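Local structure of 5-formaminoimidazole-4-carboxamide-1-(Beta)-D-ribofuranosyl 5'-monophosphate synthetase (Thermococcus kodakarensis, 2PBZ) at the interface of chains A and B. The protein catalyses the ATP-dependent formylation of AICAR to FAICAR with formate, late in the purine pathway to IMP. Residues are numbered along the deposited sequence; one frame, centred on the assembly and turned at random. Chains: chain A/B, Hypothetical protein.

The interface of chains A and B. Residues chain A 193-194, 197, 213, 215; chain B 169, 191, 217.
A:Arg215 and B:Glu191 form a salt bridge between chains A and B. The terminal nitrogen NH2 of A:Arg215 is 2.9 Å from OE1, a carboxylate oxygen of B:Glu191. The hydrogen bond of this pair is weak and bent, 118° at the hydrogen. NE of A:Arg215 is also near OE1, but its N-H points elsewhere. The two flat groups are nearly parallel, 13° apart. Even so they are not coplanar. The carboxylate is stepped to one face of the guanidinium, so the attraction is likely to be mainly electrostatic.

A:Val193 sits on that same face. Its CG2 methyl lies 3.5 Å above the guanidinium plane, toward the rim. CG2 also meets the CD1 tip of B:Ile217 at 3.6 Å. The other methyl, CG1, is anti to the backbone N (chi1 -180°) and reaches CG2 of B:Val169 at 3.7 Å. Both partners cross A:Val193 at about a right angle. The valine thus packs between the guanidinium and the methyls of B:Ile217 and B:Val169, and CG1 also lies against OE2 of B:Glu191.

A:Asp197 stands behind the bridge. Its OD2 lies in the plane of the guanidinium, at the edge, 3.7 Å from NH2 of A:Arg215, a longer salt bridge within chain A. The same OD2 is 4.2 Å from OE2 of B:Glu191, so the arginine probably offsets two neighbouring negative charges. A leucine in place of A:Arg215 would probably leave B:Glu191 without its mate and the two nearby carboxylates without the positive charge that now lies by both.

A:Arg215 comes from strand 211-216. A:Val193 and B:Glu191 come from strand 183-194 of their own chains. B:Val169 and B:Ile217 are in loops. The interface as a whole is not an exact two-fold, and this patch is part of it. It joins two copies of the deposited three-chain assembly, which may be the biological one. A:Leu194, next to A:Val193, lines the ATP pocket, so the contact may help steady that pocket.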
loop_
_atom_site.group_PDB
_atom_site.type_symbol
_atom_site.label_atom_id
_atom_site.label_comp_id
_atom_site.label_asym_id
_atom_site.label_seq_id
_atom_site.Cartn_x
_atom_site.Cartn_y
_atom_site.Cartn_z
ATOM N N VAL A 193 -6.458 7.854 4.412
ATOM C CA VAL A 193 -6.524 8.577 3.149
ATOM C C VAL A 193 -7.642 9.580 3.412
ATOM O O VAL A 193 -8.806 9.216 3.514
ATOM C CB VAL A 193 -6.887 7.673 1.935
ATOM C CG1 VAL A 193 -6.924 8.522 0.650
ATOM C CG2 VAL A 193 -5.863 6.577 1.780
ATOM N N LEU A 194 -7.259 10.843 3.564
ATOM C CA LEU A 194 -8.196 11.923 3.845
ATOM C C LEU A 194 -8.510 12.737 2.614
ATOM O O LEU A 194 -7.787 12.662 1.614
ATOM C CB LEU A 194 -7.610 12.840 4.925
ATOM C CG LEU A 194 -7.849 12.452 6.389
ATOM C CD1 LEU A 194 -7.630 10.969 6.596
ATOM C CD2 LEU A 194 -6.922 13.273 7.267
ATOM N N ASP A 197 -6.257 15.708 0.879
ATOM C CA ASP A 197 -5.230 15.552 -0.153
ATOM C C ASP A 197 -5.504 16.540 -1.279
ATOM O O ASP A 197 -5.949 17.661 -1.024
ATOM C CB ASP A 197 -5.205 14.145 -0.703
ATOM C CG ASP A 197 -4.551 13.175 0.237
ATOM O OD1 ASP A 197 -3.708 13.649 1.037
ATOM O OD2 ASP A 197 -4.856 11.947 0.195
ATOM N N GLY A 213 -10.389 6.317 2.850
ATOM C CA GLY A 213 -9.842 4.969 2.834
ATOM C C GLY A 213 -8.639 4.794 3.745
ATOM O O GLY A 213 -8.356 5.639 4.595
ATOM N N ARG A 215 -4.399 3.131 3.922
ATOM C CA ARG A 215 -3.202 2.597 3.262
ATOM C C ARG A 215 -2.391 1.766 4.257
ATOM O O ARG A 215 -2.059 2.249 5.344
ATOM C CB ARG A 215 -2.260 3.710 2.767
ATOM C CG ARG A 215 -2.792 4.690 1.748
ATOM C CD ARG A 215 -1.642 5.571 1.273
ATOM N NE ARG A 215 -2.060 6.718 0.463
ATOM C CZ ARG A 215 -2.566 7.850 0.952
ATOM N NH1 ARG A 215 -2.727 8.005 2.267
ATOM N NH2 ARG A 215 -2.902 8.843 0.120
ATOM N N VAL B 169 -8.699 13.532 -2.965
ATOM C CA VAL B 169 -8.478 12.151 -3.340
ATOM C C VAL B 169 -9.180 11.651 -4.599
ATOM O O VAL B 169 -10.406 11.718 -4.727
ATOM C CB VAL B 169 -8.814 11.192 -2.173
ATOM C CG1 VAL B 169 -10.296 11.224 -1.859
ATOM C CG2 VAL B 169 -8.367 9.768 -2.546
ATOM N N GLU B 191 -5.128 4.363 -6.319
ATOM C CA GLU B 191 -4.813 5.765 -6.091
ATOM C C GLU B 191 -3.517 6.007 -6.876
ATOM O O GLU B 191 -2.538 5.295 -6.667
ATOM C CB GLU B 191 -4.589 6.014 -4.604
ATOM C CG GLU B 191 -4.128 7.405 -4.270
ATOM C CD GLU B 191 -4.339 7.745 -2.798
ATOM O OE1 GLU B 191 -3.827 7.007 -1.918
ATOM O OE2 GLU B 191 -5.024 8.758 -2.532
ATOM N N ILE B 217 -5.445 0.996 -2.253
ATOM C CA ILE B 217 -6.090 1.668 -1.121
ATOM C C ILE B 217 -7.372 0.965 -0.690
ATOM O O ILE B 217 -8.190 0.585 -1.530
ATOM C CB ILE B 217 -6.403 3.164 -1.448
ATOM C CG1 ILE B 217 -7.537 3.671 -0.573
ATOM C CG2 ILE B 217 -6.780 3.327 -2.908
ATOM C CD1 ILE B 217 -7.899 5.105 -0.853
#